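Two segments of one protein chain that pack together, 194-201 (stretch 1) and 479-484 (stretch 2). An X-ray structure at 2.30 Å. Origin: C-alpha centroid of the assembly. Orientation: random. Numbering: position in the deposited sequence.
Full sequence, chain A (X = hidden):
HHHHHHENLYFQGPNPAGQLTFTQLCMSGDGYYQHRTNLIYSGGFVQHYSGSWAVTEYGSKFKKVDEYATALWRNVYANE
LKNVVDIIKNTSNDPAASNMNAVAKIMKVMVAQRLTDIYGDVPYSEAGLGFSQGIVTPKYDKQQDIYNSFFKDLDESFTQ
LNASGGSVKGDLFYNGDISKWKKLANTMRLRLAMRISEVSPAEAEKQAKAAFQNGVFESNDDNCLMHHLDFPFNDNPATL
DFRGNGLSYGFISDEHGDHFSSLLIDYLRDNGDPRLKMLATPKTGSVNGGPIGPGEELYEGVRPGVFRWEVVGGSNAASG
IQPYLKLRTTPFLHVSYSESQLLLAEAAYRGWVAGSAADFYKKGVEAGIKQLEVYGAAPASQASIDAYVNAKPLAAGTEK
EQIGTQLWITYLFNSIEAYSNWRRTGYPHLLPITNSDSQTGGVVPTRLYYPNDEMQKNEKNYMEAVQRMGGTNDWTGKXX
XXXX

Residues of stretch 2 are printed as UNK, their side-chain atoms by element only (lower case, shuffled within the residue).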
# COMPACT_ATOMS: atom_id res chain seq x y z
N MET A 194 -2.95 -4.23 13.17
CA MET A 194 -3.11 -2.79 13.37
C MET A 194 -4.33 -2.29 12.61
O MET A 194 -5.03 -1.38 13.07
CB MET A 194 -1.85 -2.03 12.96
CG MET A 194 -0.65 -2.32 13.89
SD MET A 194 -0.95 -2.17 15.68
CE MET A 194 -1.43 -3.81 16.08
N ARG A 195 -4.62 -2.91 11.47
CA ARG A 195 -5.72 -2.37 10.67
C ARG A 195 -7.07 -2.50 11.41
O ARG A 195 -7.97 -1.70 11.19
CB ARG A 195 -5.78 -3.03 9.29
CG ARG A 195 -6.64 -2.24 8.30
CD ARG A 195 -6.01 -2.24 6.92
NE ARG A 195 -4.75 -1.51 6.90
CZ ARG A 195 -3.76 -1.78 6.05
NH1 ARG A 195 -3.93 -2.75 5.16
NH2 ARG A 195 -2.63 -1.08 6.08
N ILE A 196 -7.22 -3.49 12.29
CA ILE A 196 -8.45 -3.61 13.07
C ILE A 196 -8.36 -3.07 14.49
O ILE A 196 -9.13 -3.48 15.35
CB ILE A 196 -8.95 -5.07 13.14
CG1 ILE A 196 -7.88 -5.97 13.77
CG2 ILE A 196 -9.37 -5.55 11.76
CD1 ILE A 196 -8.35 -7.38 14.01
N SER A 197 -7.45 -2.13 14.73
CA SER A 197 -7.25 -1.58 16.07
C SER A 197 -8.48 -0.81 16.54
O SER A 197 -8.81 -0.83 17.72
CB SER A 197 -6.02 -0.66 16.11
OG SER A 197 -6.23 0.48 15.29
N GLU A 198 -9.17 -0.15 15.61
CA GLU A 198 -10.31 0.68 15.95
C GLU A 198 -11.58 -0.14 16.11
O GLU A 198 -12.44 0.19 16.94
CB GLU A 198 -10.52 1.78 14.91
CG GLU A 198 -9.30 2.64 14.70
CD GLU A 198 -8.63 3.05 16.01
OE1 GLU A 198 -9.09 4.00 16.68
OE2 GLU A 198 -7.61 2.42 16.37
N VAL A 199 -11.73 -1.19 15.32
CA VAL A 199 -12.98 -1.90 15.37
C VAL A 199 -12.96 -3.05 16.38
O VAL A 199 -13.95 -3.32 17.03
CB VAL A 199 -13.38 -2.45 13.97
CG1 VAL A 199 -12.28 -3.38 13.40
CG2 VAL A 199 -14.74 -3.16 14.06
N SER A 200 -11.81 -3.70 16.52
CA SER A 200 -11.69 -4.86 17.39
C SER A 200 -10.39 -4.84 18.16
O SER A 200 -9.50 -5.66 17.88
CB SER A 200 -11.77 -6.16 16.58
OG SER A 200 -13.00 -6.28 15.88
N PRO A 201 -10.26 -3.90 19.12
CA PRO A 201 -9.05 -3.64 19.91
C PRO A 201 -8.44 -4.87 20.58
O PRO A 201 -7.21 -4.97 20.61
CB PRO A 201 -9.53 -2.64 20.96
CG PRO A 201 -10.67 -1.97 20.34
CD PRO A 201 -11.35 -2.97 19.48
N UNK A 479 -15.88 0.34 4.86
CA UNK A 479 -15.55 -1.06 5.08
C UNK A 479 -15.63 -1.25 6.59
O UNK A 479 -15.59 -0.29 7.34
c UNK A 479 -13.02 -0.73 5.25
c UNK A 479 -14.04 -1.15 3.03
c UNK A 479 -14.13 -1.46 4.51
N UNK A 480 -15.76 -2.50 7.01
CA UNK A 480 -16.03 -2.86 8.41
C UNK A 480 -15.02 -2.31 9.42
O UNK A 480 -15.41 -1.88 10.51
n UNK A 480 -16.42 -5.58 12.00
c UNK A 480 -14.80 -5.56 10.46
c UNK A 480 -15.97 -4.96 9.89
c UNK A 480 -12.59 -6.44 10.81
c UNK A 480 -14.18 -6.56 12.63
c UNK A 480 -16.93 -5.00 10.87
c UNK A 480 -12.93 -6.80 12.13
c UNK A 480 -15.11 -5.94 11.78
c UNK A 480 -16.11 -4.40 8.52
c UNK A 480 -13.51 -5.83 9.97
N UNK A 481 -13.72 -2.34 9.09
CA UNK A 481 -12.72 -1.91 10.09
C UNK A 481 -12.58 -0.40 10.21
O UNK A 481 -11.91 0.11 11.10
c UNK A 481 -10.46 -3.50 7.62
c UNK A 481 -10.73 -2.45 8.43
c UNK A 481 -11.34 -2.53 9.82
c UNK A 481 -10.24 0.08 8.04
c UNK A 481 -9.71 0.96 7.11
c UNK A 481 -9.22 -0.83 5.56
c UNK A 481 -9.21 0.50 5.89
c UNK A 481 -9.76 -1.71 6.51
n UNK A 481 -9.88 -3.07 6.46
c UNK A 481 -10.28 -1.28 7.73
N UNK A 482 -13.22 0.32 9.31
CA UNK A 482 -13.21 1.78 9.30
C UNK A 482 -14.41 2.32 10.09
O UNK A 482 -15.52 2.48 9.56
c UNK A 482 -13.28 3.76 7.67
o UNK A 482 -13.31 4.51 8.67
o UNK A 482 -13.30 4.20 6.49
c UNK A 482 -13.18 2.25 7.83
N UNK A 483 -14.19 2.57 11.38
CA UNK A 483 -15.28 2.94 12.28
C UNK A 483 -15.09 4.41 12.71
O UNK A 483 -14.76 4.74 13.86
c UNK A 483 -14.13 1.82 14.29
c UNK A 483 -15.39 1.91 13.49
c UNK A 483 -15.75 0.49 12.99
N UNK A 484 -15.39 5.26 11.74
CA UNK A 484 -14.84 6.59 11.48
C UNK A 484 -13.60 6.85 12.34
O UNK A 484 -13.64 6.94 13.57
c UNK A 484 -15.84 7.77 11.70
c UNK A 484 -17.35 7.40 11.64
o UNK A 484 -18.18 8.25 11.95
n UNK A 484 -17.68 6.11 11.50
O HOH W 1 -9.98 -0.59 12.95

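Position 479 carries three side-chain carbons, one of them bearing the other two, so the chain forks at its first atom. It makes no contact with stretch 1. Three carbons forked at the beta position make Val479. Its backbone O accepts a hydrogen bond from the N of position 482 at 3.1 Å, closing a type I turn from 479 to 482 in which the next two residues are the central pair.

Position 480 has one carbon leading to fused five- and six-membered rings of eight carbons and one nitrogen. Its CA-to-CB bond points sideways to stretch 1, but chi1 near t brings the ring nearer. Val199 CG1 lies over one face, 3.8 Å from the centroid of the six-membered ring and 17° off its normal, a CH-pi contact. Ile196 and Ser200 also touch the rings. The fused rings are an indole, which makes this Trp480. Val199 CG2 sits 3.6 Å from Trp480 NE1, Ile196 CG2 3.5 Å from Trp480 CZ3, and Ser200 OG 3.5 Å from Trp480 CZ2.

Position 481 repeats the composition: one carbon, then fused rings with eight carbons and one nitrogen. Here chi1 is at p rather than t, and the CA-to-CB bond points toward stretch 1. Arg195 CG stands 3.7 Å from the centroid of the five-membered ring, 13° off the normal, so the aliphatic part of the arginine covers a ring face. Val199 CG1 also approaches the CB of position 481, at 3.8 Å. This second indole is Trp481.

Position 482 has two carbons, the second carrying two oxygens, a short carboxylate. It points away and touches nothing on stretch 1. It is Asp482.

Position 483 again has three carbons in a fork. It turns toward stretch 1, where it meets Glu198 and Val199. The fork makes it Val483. Its CG2 lies 3.7 Å from Glu198 CB and its CG1 3.9 Å from Val199 CB.

Position 484 has two carbons, the second bearing one oxygen and one nitrogen, a carboxamide. It points away, out of contact. It is Asn484.

The contact is built on shape, with no direct hydrogen bond across it. Two successive indoles with different chi1 wells each present a face to an aliphatic group, and Val199 packs against both tryptophans and Val483. Water 1 supplies the polar link: it donates to Arg195 O at 2.9 Å and Trp481 O at 2.8 Å, and accepts from Glu198 N at 2.8 Å. Stretch 1 has left its helix by Ile196, and the water joins backbone groups on both sides of that break to the backbone of stretch 2 at Trp481.

Stretch 2, residues 479-484: VWWDVN
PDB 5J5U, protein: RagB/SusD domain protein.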